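MdbA (Actinomyces oris, PDB 4Z7X) probably catalyses disulfide bond formation in exported proteins as a thioredoxin-fold thiol-disulfide oxidoreductase linked to the sortase-mediated pilus assembly pathway. Local coordinates at residues Phe14-Ala22 and Leu183-Leu193. Residues are numbered along the deposited sequence; the frame is centred on the assembly and turned at random.
Sequences FPAPSEGLA and LGDEAFKAREL
F14, the first modelled residue, lays its ring on the last two turns of helix 178-190. One face sits squarely over A187, whose CA lies 4.0 Å from the ring centroid and only 4° off the ring normal, a CH-pi contact. A methyl and a carboxylate meet the ring's edge: CD1 of L183 is 3.9 Å from F14 CE1, and CD of E186 is 3.5 Å from F14 CZ. With CG of E186 anti to its own N (chi1 -176°) and the chain extended beyond, the carboxylate reaches the far end of the ring and stands at 78° to its plane. CB of A190 presses obliquely on F14 CD2, at 3.3 Å.

At P15 the contact turns polar. R191 comes side-on and gives two hydrogen bonds to P15 O: NE at 2.7 Å, nearly in line with the carbonyl, and NH1 at 3.0 Å on a lone pair in its plane, both bent at the hydrogen. P15 O lies close to the guanidinium plane. F14 CB lies over one face of that guanidinium, toward its rim, and NH2 forms a salt bridge with D38. Further on, P17 opens a 3-10 turn; its CD lies near R191 CG, while P17 CG makes a looser approach to CD2 of L193, which follows E192, the positive-phi residue of the Schellman motif that ends the helix.

The contact thus straps the N-terminal segment across the helix end at the surface of the thioredoxin fold. A leucine in place of R191 would probably leave the P15 carbonyl without either donor and D38 without its mate. Chemically, one guanidinium fixed between a carbonyl and a carboxylate gives the strap its directional hold, while the F14 ring adds a mostly apolar contact, with a carboxylate at its edge.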
loop_
_atom_site.group_PDB
_atom_site.type_symbol
_atom_site.label_atom_id
_atom_site.label_comp_id
_atom_site.label_asym_id
_atom_site.label_seq_id
_atom_site.Cartn_x
_atom_site.Cartn_y
_atom_site.Cartn_z
ATOM N N PHE A 14 -14.796 4.223 12.007
ATOM C CA PHE A 14 -13.556 3.418 11.673
ATOM C C PHE A 14 -12.848 2.939 12.939
ATOM O O PHE A 14 -12.593 3.720 13.845
ATOM C CB PHE A 14 -12.547 4.229 10.850
ATOM C CG PHE A 14 -13.101 4.778 9.591
ATOM C CD1 PHE A 14 -13.017 4.082 8.424
ATOM C CD2 PHE A 14 -13.720 6.008 9.572
ATOM C CE1 PHE A 14 -13.594 4.583 7.243
ATOM C CE2 PHE A 14 -14.267 6.524 8.408
ATOM C CZ PHE A 14 -14.184 5.816 7.230
ATOM N N PRO A 15 -12.554 1.641 13.029
ATOM C CA PRO A 15 -11.953 1.133 14.256
ATOM C C PRO A 15 -10.607 1.771 14.549
ATOM O O PRO A 15 -9.851 2.121 13.634
ATOM C CB PRO A 15 -11.772 -0.340 13.964
ATOM C CG PRO A 15 -12.892 -0.632 13.035
ATOM C CD PRO A 15 -12.862 0.542 12.103
ATOM N N ALA A 16 -10.322 1.929 15.833
ATOM C CA ALA A 16 -9.063 2.475 16.252
ATOM C C ALA A 16 -7.890 1.613 15.792
ATOM O O ALA A 16 -8.022 0.382 15.651
ATOM C CB ALA A 16 -9.040 2.630 17.753
ATOM N N PRO A 17 -6.735 2.264 15.522
ATOM C CA PRO A 17 -5.581 1.443 15.137
ATOM C C PRO A 17 -5.280 0.269 16.083
ATOM O O PRO A 17 -4.840 -0.779 15.654
ATOM C CB PRO A 17 -4.432 2.460 15.116
ATOM C CG PRO A 17 -5.106 3.750 14.732
ATOM C CD PRO A 17 -6.471 3.712 15.362
ATOM N N SER A 18 -5.551 0.440 17.367
ATOM C CA SER A 18 -5.347 -0.630 18.325
ATOM C C SER A 18 -6.126 -1.896 18.060
ATOM O O SER A 18 -5.761 -2.958 18.557
ATOM C CB SER A 18 -5.628 -0.136 19.757
ATOM O OG SER A 18 -6.939 0.392 19.905
ATOM N N GLU A 19 -7.186 -1.785 17.260
ATOM C CA GLU A 19 -8.006 -2.922 16.870
ATOM C C GLU A 19 -7.446 -3.687 15.684
ATOM O O GLU A 19 -7.949 -4.759 15.370
ATOM C CB GLU A 19 -9.432 -2.457 16.524
ATOM C CG GLU A 19 -10.186 -1.815 17.666
ATOM C CD GLU A 19 -10.606 -2.848 18.676
ATOM O OE1 GLU A 19 -10.121 -2.746 19.812
ATOM O OE2 GLU A 19 -11.378 -3.774 18.310
ATOM N N GLY A 20 -6.424 -3.163 14.995
ATOM C CA GLY A 20 -5.846 -3.947 13.902
ATOM C C GLY A 20 -6.778 -4.026 12.704
ATOM O O GLY A 20 -7.379 -3.024 12.280
ATOM N N LEU A 21 -6.868 -5.232 12.147
ATOM C CA LEU A 21 -7.615 -5.481 10.920
ATOM C C LEU A 21 -8.964 -5.799 11.462
ATOM O O LEU A 21 -9.186 -6.864 12.012
ATOM C CB LEU A 21 -7.002 -6.672 10.188
ATOM C CG LEU A 21 -7.469 -6.896 8.781
ATOM C CD1 LEU A 21 -6.687 -8.108 8.289
ATOM C CD2 LEU A 21 -8.966 -7.175 8.713
ATOM N N ALA A 22 -9.848 -4.851 11.341
ATOM C CA ALA A 22 -11.063 -4.872 12.085
ATOM C C ALA A 22 -12.246 -4.391 11.253
ATOM O O ALA A 22 -13.307 -4.014 11.833
ATOM C CB ALA A 22 -10.917 -4.019 13.350
ATOM N N LEU A 183 -12.156 7.649 0.544
ATOM C CA LEU A 183 -12.303 6.802 1.727
ATOM C C LEU A 183 -10.981 6.713 2.490
ATOM O O LEU A 183 -10.967 6.706 3.732
ATOM C CB LEU A 183 -12.780 5.402 1.330
ATOM C CG LEU A 183 -13.057 4.431 2.457
ATOM C CD1 LEU A 183 -14.195 4.898 3.364
ATOM C CD2 LEU A 183 -13.440 3.076 1.864
ATOM N N GLY A 184 -9.878 6.620 1.764
ATOM C CA GLY A 184 -8.583 6.506 2.470
ATOM C C GLY A 184 -8.308 7.765 3.276
ATOM O O GLY A 184 -7.798 7.721 4.374
ATOM N N ASP A 185 -8.620 8.908 2.693
ATOM C CA ASP A 185 -8.475 10.179 3.413
ATOM C C ASP A 185 -9.443 10.221 4.604
ATOM O O ASP A 185 -9.075 10.660 5.676
ATOM C CB ASP A 185 -8.789 11.335 2.495
ATOM C CG ASP A 185 -7.679 11.678 1.606
ATOM O OD1 ASP A 185 -6.498 11.450 1.989
ATOM O OD2 ASP A 185 -7.983 12.249 0.526
ATOM N N GLU A 186 -10.670 9.744 4.419
ATOM C CA GLU A 186 -11.654 9.724 5.503
ATOM C C GLU A 186 -11.169 8.879 6.674
ATOM O O GLU A 186 -11.324 9.252 7.842
ATOM C CB GLU A 186 -13.006 9.209 4.986
ATOM C CG GLU A 186 -14.109 9.236 6.029
ATOM C CD GLU A 186 -15.425 8.641 5.585
ATOM O OE1 GLU A 186 -15.541 8.138 4.440
ATOM O OE2 GLU A 186 -16.352 8.651 6.427
ATOM N N ALA A 187 -10.610 7.727 6.361
ATOM C CA ALA A 187 -10.130 6.803 7.375
ATOM C C ALA A 187 -8.904 7.366 8.126
ATOM O O ALA A 187 -8.765 7.223 9.343
ATOM C CB ALA A 187 -9.836 5.451 6.765
ATOM N N PHE A 188 -8.006 8.003 7.383
ATOM C CA PHE A 188 -6.819 8.582 7.960
ATOM C C PHE A 188 -7.232 9.689 8.935
ATOM O O PHE A 188 -6.758 9.731 10.074
ATOM C CB PHE A 188 -5.925 9.143 6.849
ATOM C CG PHE A 188 -4.616 9.674 7.317
ATOM C CD1 PHE A 188 -3.513 8.841 7.404
ATOM C CD2 PHE A 188 -4.485 11.002 7.702
ATOM C CE1 PHE A 188 -2.297 9.302 7.856
ATOM C CE2 PHE A 188 -3.259 11.500 8.130
ATOM C CZ PHE A 188 -2.171 10.647 8.216
ATOM N N LYS A 189 -8.194 10.530 8.511
ATOM C CA LYS A 189 -8.697 11.624 9.364
ATOM C C LYS A 189 -9.406 11.124 10.595
ATOM O O LYS A 189 -9.246 11.714 11.675
ATOM C CB LYS A 189 -9.642 12.577 8.609
ATOM C CG LYS A 189 -10.065 13.797 9.444
ATOM C CD LYS A 189 -11.503 14.229 9.187
ATOM C CE LYS A 189 -12.268 14.438 10.492
ATOM N NZ LYS A 189 -13.685 14.869 10.286
ATOM N N ALA A 190 -10.203 10.072 10.430
ATOM C CA ALA A 190 -11.018 9.537 11.516
ATOM C C ALA A 190 -10.142 9.099 12.673
ATOM O O ALA A 190 -10.478 9.305 13.834
ATOM C CB ALA A 190 -11.854 8.361 11.034
ATOM N N ARG A 191 -8.994 8.525 12.332
ATOM C CA ARG A 191 -8.070 7.975 13.301
ATOM C C ARG A 191 -7.058 8.980 13.822
ATOM O O ARG A 191 -6.174 8.635 14.657
ATOM C CB ARG A 191 -7.391 6.786 12.667
ATOM C CG ARG A 191 -8.424 5.719 12.383
ATOM C CD ARG A 191 -7.837 4.662 11.560
ATOM N NE ARG A 191 -8.686 3.476 11.609
ATOM C CZ ARG A 191 -8.813 2.624 10.603
ATOM N NH1 ARG A 191 -9.583 1.547 10.723
ATOM N NH2 ARG A 191 -8.241 2.898 9.454
ATOM N N GLU A 192 -7.201 10.214 13.336
ATOM C CA GLU A 192 -6.444 11.379 13.819
ATOM C C GLU A 192 -4.942 11.163 13.755
ATOM O O GLU A 192 -4.183 11.531 14.661
ATOM C CB GLU A 192 -6.884 11.733 15.225
ATOM C CG GLU A 192 -8.379 12.062 15.284
ATOM C CD GLU A 192 -8.745 13.144 16.279
ATOM O OE1 GLU A 192 -9.899 13.115 16.729
ATOM O OE2 GLU A 192 -7.914 14.028 16.589
ATOM N N LEU A 193 -4.528 10.583 12.651
ATOM C CA LEU A 193 -3.124 10.326 12.411
ATOM C C LEU A 193 -2.487 11.640 11.972
ATOM O O LEU A 193 -3.160 12.539 11.455
ATOM C CB LEU A 193 -2.963 9.227 11.371
ATOM C CG LEU A 193 -3.664 7.930 11.790
ATOM C CD1 LEU A 193 -3.413 6.886 10.720
ATOM C CD2 LEU A 193 -3.187 7.404 13.126
#